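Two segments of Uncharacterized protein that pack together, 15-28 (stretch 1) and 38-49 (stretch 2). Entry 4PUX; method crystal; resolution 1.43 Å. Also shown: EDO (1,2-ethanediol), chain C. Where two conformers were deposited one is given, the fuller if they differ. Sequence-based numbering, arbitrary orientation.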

ATOM      1  N   LEU A  15       5.644  -7.379 -10.033  1.00  9.42           N
ATOM      2  CA  LEU A  15       6.047  -6.081 -10.544  1.00 10.34           C
ATOM      3  C   LEU A  15       7.341  -5.589  -9.861  1.00 10.41           C
ATOM      4  O   LEU A  15       8.389  -5.385 -10.511  1.00 11.08           O
ATOM      5  CB  LEU A  15       4.896  -5.052 -10.377  1.00 10.57           C
ATOM      6  CG  LEU A  15       5.255  -3.644 -10.897  1.00 12.74           C
ATOM      7  CD1 LEU A  15       5.605  -3.638 -12.399  1.00 13.64           C
ATOM      8  CD2 LEU A  15       4.104  -2.680 -10.621  1.00 13.29           C
ATOM      9  N   ALA A  16       7.258  -5.367  -8.560  1.00 10.05           N
ATOM     10  CA  ALA A  16       8.411  -4.977  -7.732  1.00 11.33           C
ATOM     11  C   ALA A  16       8.103  -5.097  -6.265  1.00  9.70           C
ATOM     12  O   ALA A  16       6.929  -5.063  -5.859  1.00  9.84           O
ATOM     13  CB  ALA A  16       8.819  -3.485  -8.047  1.00 10.29           C
ATOM     14  N   LYS A  17       9.161  -5.218  -5.476  1.00 10.93           N
ATOM     15  CA  LYS A  17       9.095  -5.119  -4.010  0.60 10.95           C
ATOM     16  C   LYS A  17       9.354  -3.672  -3.608  1.00  9.67           C
ATOM     17  O   LYS A  17      10.370  -3.093  -3.972  1.00 10.86           O
ATOM     18  CB  LYS A  17      10.101  -6.032  -3.323  0.60 12.13           C
ATOM     19  CG  LYS A  17      10.061  -5.907  -1.774  0.60 13.90           C
ATOM     20  CD  LYS A  17      11.005  -6.954  -1.110  0.60 19.69           C
ATOM     21  CE  LYS A  17      10.756  -7.100   0.386  0.60 24.83           C
ATOM     22  NZ  LYS A  17      11.038  -8.502   0.848  0.60 32.45           N
ATOM     23  N   PHE A  18       8.387  -3.088  -2.915  1.00 10.45           N
ATOM     24  CA  PHE A  18       8.415  -1.716  -2.416  1.00  9.25           C
ATOM     25  C   PHE A  18       8.753  -1.676  -0.931  1.00 10.34           C
ATOM     26  O   PHE A  18       8.199  -2.469  -0.125  1.00 12.42           O
ATOM     27  CB  PHE A  18       7.046  -1.028  -2.608  1.00 10.39           C
ATOM     28  CG  PHE A  18       6.736  -0.618  -4.046  1.00  9.63           C
ATOM     29  CD1 PHE A  18       6.445  -1.578  -5.029  1.00  9.32           C
ATOM     30  CD2 PHE A  18       6.731   0.733  -4.418  1.00 10.71           C
ATOM     31  CE1 PHE A  18       6.140  -1.206  -6.348  1.00 11.19           C
ATOM     32  CE2 PHE A  18       6.432   1.105  -5.756  1.00 10.01           C
ATOM     33  CZ  PHE A  18       6.164   0.129  -6.716  1.00 11.36           C
ATOM     34  N   SER A  19       9.560  -0.695  -0.585  1.00  9.49           N
ATOM     35  CA  SER A  19       9.917  -0.398   0.795  0.70  9.72           C
ATOM     36  C   SER A  19       9.659   1.108   0.995  1.00  9.91           C
ATOM     37  O   SER A  19      10.406   1.925   0.479  1.00 11.51           O
ATOM     38  CB  SER A  19      11.382  -0.821   1.052  0.70 11.24           C
ATOM     39  OG  SER A  19      11.565  -2.205   0.717  0.70 13.25           O
ATOM     40  N   VAL A  20       8.577   1.452   1.679  1.00 10.48           N
ATOM     41  CA  VAL A  20       8.142   2.843   1.861  1.00 10.87           C
ATOM     42  C   VAL A  20       8.597   3.342   3.237  1.00 11.19           C
ATOM     43  O   VAL A  20       8.332   2.710   4.282  1.00 15.89           O
ATOM     44  CB  VAL A  20       6.592   2.993   1.744  1.00 11.99           C
ATOM     45  CG1 VAL A  20       6.225   4.478   1.727  1.00 13.81           C
ATOM     46  CG2 VAL A  20       6.034   2.261   0.464  1.00 11.42           C
ATOM     47  N   ASP A  21       9.268   4.484   3.223  1.00  9.38           N
ATOM     48  CA  ASP A  21       9.751   5.129   4.467  1.00  9.08           C
ATOM     49  C   ASP A  21       8.691   6.161   4.927  1.00 11.33           C
ATOM     50  O   ASP A  21       8.207   6.971   4.116  1.00 11.22           O
ATOM     51  CB  ASP A  21      11.073   5.846   4.216  1.00 10.43           C
ATOM     52  CG  ASP A  21      12.250   4.898   4.099  1.00 14.81           C
ATOM     53  OD1 ASP A  21      12.168   3.792   4.636  1.00 14.31           O
ATOM     54  OD2 ASP A  21      13.278   5.254   3.462  1.00 20.63           O
ATOM     55  N   LEU A  22       8.386   6.136   6.235  1.00 10.96           N
ATOM     56  CA  LEU A  22       7.409   7.048   6.883  1.00  9.68           C
ATOM     57  C   LEU A  22       8.151   7.819   8.001  1.00 11.05           C
ATOM     58  O   LEU A  22       7.766   7.767   9.177  1.00 12.95           O
ATOM     59  CB  LEU A  22       6.248   6.233   7.464  1.00 11.44           C
ATOM     60  CG  LEU A  22       5.632   5.226   6.511  1.00 11.32           C
ATOM     61  CD1 LEU A  22       4.592   4.402   7.255  1.00 13.78           C
ATOM     62  CD2 LEU A  22       5.031   5.917   5.289  1.00 12.19           C
ATOM     63  N   ASN A  23       9.261   8.488   7.624  1.00 11.59           N
ATOM     64  CA  ASN A  23      10.206   9.018   8.613  1.00 10.46           C
ATOM     65  C   ASN A  23       9.899  10.490   9.029  1.00 11.27           C
ATOM     66  O   ASN A  23      10.745  11.396   8.963  1.00 15.13           O
ATOM     67  CB  ASN A  23      11.657   8.885   8.094  1.00 11.24           C
ATOM     68  CG  ASN A  23      12.151   7.431   7.937  1.00 14.02           C
ATOM     69  OD1 ASN A  23      13.121   7.183   7.164  1.00 18.36           O
ATOM     70  ND2 ASN A  23      11.539   6.515   8.588  1.00 15.68           N
ATOM     71  N   ALA A  24       8.654  10.699   9.425  1.00 13.15           N
ATOM     72  CA  ALA A  24       8.155  11.981   9.911  1.00 13.01           C
ATOM     73  C   ALA A  24       7.031  11.708  10.893  1.00 13.24           C
ATOM     74  O   ALA A  24       6.416  10.647  10.852  1.00 15.43           O
ATOM     75  CB  ALA A  24       7.630  12.853   8.744  1.00 13.73           C
ATOM     76  N   PRO A  25       6.766  12.663  11.803  1.00 13.68           N
ATOM     77  CA  PRO A  25       5.657  12.421  12.721  1.00 14.07           C
ATOM     78  C   PRO A  25       4.286  12.359  12.007  1.00 12.64           C
ATOM     79  O   PRO A  25       4.056  13.040  10.996  1.00 13.38           O
ATOM     80  CB  PRO A  25       5.707  13.629  13.686  1.00 18.33           C
ATOM     81  CG  PRO A  25       7.011  14.294  13.432  1.00 22.05           C
ATOM     82  CD  PRO A  25       7.460  13.930  12.049  1.00 16.97           C
ATOM     83  N   VAL A  26       3.400  11.509  12.523  1.00 12.63           N
ATOM     84  CA  VAL A  26       2.020  11.410  12.037  1.00 11.72           C
ATOM     85  C   VAL A  26       1.215  12.576  12.596  1.00 10.07           C
ATOM     86  O   VAL A  26       1.349  12.906  13.774  1.00 12.63           O
ATOM     87  CB  VAL A  26       1.352  10.078  12.461  1.00 12.86           C
ATOM     88  CG1 VAL A  26      -0.110  10.025  12.015  1.00 13.56           C
ATOM     89  CG2 VAL A  26       2.125   8.853  11.904  1.00 15.80           C
ATOM     90  N   TRP A  27       0.444  13.235  11.732  1.00 10.09           N
ATOM     91  CA  TRP A  27      -0.560  14.185  12.196  1.00  9.50           C
ATOM     92  C   TRP A  27      -1.839  13.417  12.605  1.00 10.78           C
ATOM     93  O   TRP A  27      -2.500  12.795  11.768  1.00 11.22           O
ATOM     94  CB  TRP A  27      -0.855  15.275  11.170  1.00 10.32           C
ATOM     95  CG  TRP A  27       0.185  16.352  11.011  1.00 11.78           C
ATOM     96  CD1 TRP A  27       0.515  17.346  11.951  1.00 12.79           C
ATOM     97  CD2 TRP A  27       1.044  16.554   9.910  1.00 12.28           C
ATOM     98  NE1 TRP A  27       1.479  18.159  11.445  1.00 13.82           N
ATOM     99  CE2 TRP A  27       1.827  17.706  10.197  1.00 12.94           C
ATOM    100  CE3 TRP A  27       1.179  15.941   8.659  1.00 12.41           C
ATOM    101  CZ2 TRP A  27       2.761  18.225   9.294  1.00 14.34           C
ATOM    102  CZ3 TRP A  27       2.146  16.444   7.775  1.00 13.63           C
ATOM    103  CH2 TRP A  27       2.887  17.591   8.085  1.00 14.32           C
ATOM    104  N   GLU A  28      -2.111  13.419  13.901  1.00 10.75           N
ATOM    105  CA  GLU A  28      -3.262  12.745  14.513  1.00  9.70           C
ATOM    106  C   GLU A  28      -4.390  13.748  14.659  1.00  9.80           C
ATOM    107  O   GLU A  28      -4.372  14.566  15.566  1.00 13.18           O
ATOM    108  CB  GLU A  28      -2.862  12.180  15.881  1.00 12.40           C
ATOM    109  CG  GLU A  28      -1.694  11.178  15.854  1.00 15.11           C
ATOM    110  CD  GLU A  28      -2.091   9.790  15.364  1.00 18.69           C
ATOM    111  OE1 GLU A  28      -3.282   9.577  14.998  1.00 20.93           O
ATOM    112  OE2 GLU A  28      -1.207   8.893  15.361  1.00 24.30           O
ATOM    113  N   ARG A  38      -8.924  10.445  11.738  1.00 10.03           N
ATOM    114  CA  ARG A  38      -8.139  10.869  10.578  1.00 10.02           C
ATOM    115  C   ARG A  38      -6.660  10.969  10.971  1.00  9.24           C
ATOM    116  O   ARG A  38      -6.323  11.661  11.917  1.00 10.01           O
ATOM    117  CB  ARG A  38      -8.645  12.225  10.056  1.00  9.85           C
ATOM    118  CG  ARG A  38      -7.768  12.793   8.964  1.00 13.21           C
ATOM    119  CD  ARG A  38      -7.798  11.947   7.690  1.00 12.97           C
ATOM    120  NE  ARG A  38      -9.089  11.992   6.988  1.00 10.09           N
ATOM    121  CZ  ARG A  38      -9.352  11.332   5.876  1.00  9.97           C
ATOM    122  NH1 ARG A  38      -8.448  10.480   5.387  1.00 11.63           N
ATOM    123  NH2 ARG A  38     -10.485  11.541   5.224  1.00 11.48           N
ATOM    124  N   ARG A  39      -5.809  10.264  10.246  1.00  9.59           N
ATOM    125  CA  ARG A  39      -4.360  10.241  10.461  1.00  9.75           C
ATOM    126  C   ARG A  39      -3.682  10.573   9.117  1.00  8.91           C
ATOM    127  O   ARG A  39      -3.980   9.931   8.095  1.00 12.48           O
ATOM    128  CB  ARG A  39      -3.884   8.846  10.948  1.00 10.59           C
ATOM    129  CG  ARG A  39      -4.695   8.309  12.120  1.00 12.26           C
ATOM    130  CD  ARG A  39      -4.165   6.976  12.596  1.00 15.59           C
ATOM    131  NE  ARG A  39      -2.869   7.096  13.238  1.00 17.93           N
ATOM    132  CZ  ARG A  39      -1.774   6.396  12.935  1.00 17.06           C
ATOM    133  NH1 ARG A  39      -1.783   5.445  12.011  1.00 20.01           N
ATOM    134  NH2 ARG A  39      -0.671   6.605  13.631  1.00 20.97           N
ATOM    135  N   ILE A  40      -2.798  11.574   9.100  1.00  9.84           N
ATOM    136  CA  ILE A  40      -2.071  11.974   7.872  1.00  9.65           C
ATOM    137  C   ILE A  40      -0.627  11.594   8.102  1.00  8.87           C
ATOM    138  O   ILE A  40       0.053  12.134   8.978  1.00  9.70           O
ATOM    139  CB  ILE A  40      -2.275  13.460   7.525  1.00  9.32           C
ATOM    140  CG1 ILE A  40      -3.773  13.778   7.368  1.00 10.79           C
ATOM    141  CG2 ILE A  40      -1.443  13.848   6.283  1.00 11.43           C
ATOM    142  CD1 ILE A  40      -4.093  15.259   7.194  1.00 13.40           C
ATOM    143  N   ILE A  41      -0.222  10.544   7.403  1.00  8.85           N
ATOM    144  CA  ILE A  41       1.055   9.843   7.603  1.00 10.47           C
ATOM    145  C   ILE A  41       2.024  10.162   6.426  1.00  9.33           C
ATOM    146  O   ILE A  41       1.832   9.645   5.303  1.00  8.97           O
ATOM    147  CB  ILE A  41       0.817   8.320   7.665  1.00 10.29           C
ATOM    148  CG1 ILE A  41      -0.240   7.951   8.715  1.00 11.60           C
ATOM    149  CG2 ILE A  41       2.151   7.556   7.861  1.00 12.66           C
ATOM    150  CD1 ILE A  41      -0.825   6.583   8.563  1.00 16.20           C
ATOM    151  N   PRO A  42       2.933  11.126   6.606  1.00 10.38           N
ATOM    152  CA  PRO A  42       3.858  11.486   5.515  1.00 10.52           C
ATOM    153  C   PRO A  42       4.701  10.352   4.964  1.00  9.47           C
ATOM    154  O   PRO A  42       5.232   9.545   5.712  1.00 11.52           O
ATOM    155  CB  PRO A  42       4.739  12.575   6.132  1.00 14.03           C
ATOM    156  CG  PRO A  42       3.929  13.162   7.193  1.00 14.43           C
ATOM    157  CD  PRO A  42       3.228  11.939   7.803  1.00 11.36           C
ATOM    158  N   ILE A  43       4.790  10.330   3.637  1.00 10.13           N
ATOM    159  CA  ILE A  43       5.690   9.431   2.915  1.00  9.27           C
ATOM    160  C   ILE A  43       6.959  10.206   2.545  1.00 11.20           C
ATOM    161  O   ILE A  43       6.906  11.156   1.780  1.00 14.09           O
ATOM    162  CB  ILE A  43       5.002   8.829   1.655  1.00  9.34           C
ATOM    163  CG1 ILE A  43       3.863   7.886   2.126  1.00  9.64           C
ATOM    164  CG2 ILE A  43       6.046   8.158   0.717  1.00 11.79           C
ATOM    165  CD1 ILE A  43       2.884   7.540   1.041  1.00 11.47           C
ATOM    166  N   THR A  44       8.106   9.788   3.110  1.00  9.99           N
ATOM    167  CA  THR A  44       9.334  10.581   3.017  1.00  9.57           C
ATOM    168  C   THR A  44      10.358  10.068   2.024  1.00 10.64           C
ATOM    169  O   THR A  44      11.319  10.785   1.668  1.00 13.44           O
ATOM    170  CB  THR A  44       9.978  10.698   4.451  1.00 10.98           C
ATOM    171  OG1 THR A  44      10.281   9.396   4.961  1.00 11.45           O
ATOM    172  CG2 THR A  44       9.006  11.419   5.401  1.00 12.58           C
ATOM    173  N   GLY A  45      10.161   8.841   1.556  1.00  9.77           N
ATOM    174  CA  GLY A  45      11.083   8.208   0.613  1.00 11.08           C
ATOM    175  C   GLY A  45      10.873   6.700   0.586  1.00 10.20           C
ATOM    176  O   GLY A  45       9.834   6.197   1.015  1.00 10.24           O
ATOM    177  N   GLY A  46      11.870   5.997   0.059  1.00 10.84           N
ATOM    178  CA  GLY A  46      11.856   4.565  -0.046  1.00 12.29           C
ATOM    179  C   GLY A  46      12.378   4.086  -1.380  1.00  9.21           C
ATOM    180  O   GLY A  46      13.027   4.841  -2.102  1.00  9.66           O
ATOM    181  N   THR A  47      12.206   2.793  -1.639  1.00  9.69           N
ATOM    182  CA  THR A  47      12.768   2.147  -2.827  1.00 10.42           C
ATOM    183  C   THR A  47      11.791   1.162  -3.417  1.00  8.97           C
ATOM    184  O   THR A  47      10.822   0.712  -2.740  1.00 10.49           O
ATOM    185  CB  THR A  47      14.076   1.363  -2.496  1.00 11.61           C
ATOM    186  OG1 THR A  47      13.798   0.345  -1.536  1.00 13.71           O
ATOM    187  CG2 THR A  47      15.169   2.315  -2.008  1.00 14.04           C
ATOM    188  N   PHE A  48      12.018   0.791  -4.679  1.00 10.40           N
ATOM    189  CA  PHE A  48      11.331  -0.361  -5.276  1.00 11.07           C
ATOM    190  C   PHE A  48      12.283  -1.108  -6.200  1.00  8.85           C
ATOM    191  O   PHE A  48      13.149  -0.491  -6.850  1.00  9.53           O
ATOM    192  CB  PHE A  48      10.038   0.044  -6.018  1.00 10.25           C
ATOM    193  CG  PHE A  48      10.206   1.187  -7.001  1.00 11.47           C
ATOM    194  CD1 PHE A  48      10.109   2.511  -6.570  1.00 10.27           C
ATOM    195  CD2 PHE A  48      10.376   0.943  -8.369  1.00 11.29           C
ATOM    196  CE1 PHE A  48      10.294   3.560  -7.462  1.00 11.16           C
ATOM    197  CE2 PHE A  48      10.543   2.000  -9.267  1.00 10.21           C
ATOM    198  CZ  PHE A  48      10.464   3.296  -8.826  1.00 10.99           C
ATOM    199  N   GLU A  49      12.120  -2.427  -6.246  1.00  9.88           N
ATOM    200  CA  GLU A  49      13.027  -3.297  -6.993  1.00 10.98           C
ATOM    201  C   GLU A  49      12.286  -4.489  -7.575  1.00 11.02           C
ATOM    202  O   GLU A  49      11.751  -5.326  -6.851  1.00 11.00           O
ATOM    203  CB  GLU A  49      14.149  -3.786  -6.071  1.00 13.20           C
ATOM    204  CG  GLU A  49      15.232  -4.681  -6.774  1.00 14.50           C
ATOM    205  CD  GLU A  49      16.249  -3.895  -7.608  1.00 15.92           C
ATOM    206  OE1 GLU A  49      16.139  -2.649  -7.655  1.00 17.22           O
ATOM    207  OE2 GLU A  49      17.159  -4.541  -8.227  1.00 22.06           O
TER
HETATM  208  C1  EDO C 202      -9.268  10.153   1.809  1.00 21.44           C
HETATM  209  O1  EDO C 202      -9.987   9.751   2.950  1.00 18.74           O
HETATM  210  C2  EDO C 202      -9.913  11.355   1.128  1.00 22.23           C
HETATM  211  O2  EDO C 202      -9.834  12.497   1.926  1.00 17.57           O
HETATM  212  O   HOH W   1      12.523  -2.349  -2.143  1.00 22.36           O
HETATM  213  O   HOH W   2      12.916   9.003   4.330  1.00 18.03           O
HETATM  214  O   HOH W   3       4.991   9.463   8.658  1.00 30.32           O
HETATM  215  O   HOH W   4      -6.042  10.763  15.023  1.00 14.88           O

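Strands 15-21 and 45-49 run antiparallel, their axes at 162° and 4.5 Å apart at closest approach. Paired bonds fix the register: Ser19 N reaches Thr47 O and Thr47 N reaches Ser19 O, both at 2.9 Å. A second ladder, shifted by one residue, joins Trp27 N to Ile40 O (3.0 Å) and Ile40 N to Trp27 O (2.9 Å).

Where Phe18 faces Phe48, the CA atoms of these two residues close to 4.3 Å. Phe48 CB sits over the Phe18 ring, 3.7 Å from its centroid and 9° off the normal, so a methylene lies against the face in a CH-pi contact while the rings slide past each other with little overlap. Beside Val20, Gly46 leaves the hollow that close backbone approach needs: Gly46 CA lies 3.1 Å from Ser19 O, and an ideal CB on Gly46 would clash with that oxygen.

Between the ladders, Thr44 points toward the loop of stretch 1, its CG2 3.9 Å from Ala24 CB and its OG1 accepting a hydrogen bond from Asn23 N at 3.0 Å. Leu22 starts away from stretch 2, but its end returns to lie against both isoleucines, CD1 4.0 Å and CD2 4.2 Å from Ile41 CG2, with CD2 also 3.9 Å from Ile43 CG1. Pro42 CB meets Ala24 CB at 3.9 Å, and Pro42 CG meets Trp27 CZ3 at 3.8 Å. Finally, Arg39 NH2 forms a salt bridge with Glu28 OE2 at 2.9 Å, along the guanidinium edge, leaving one face to Val26 CG1.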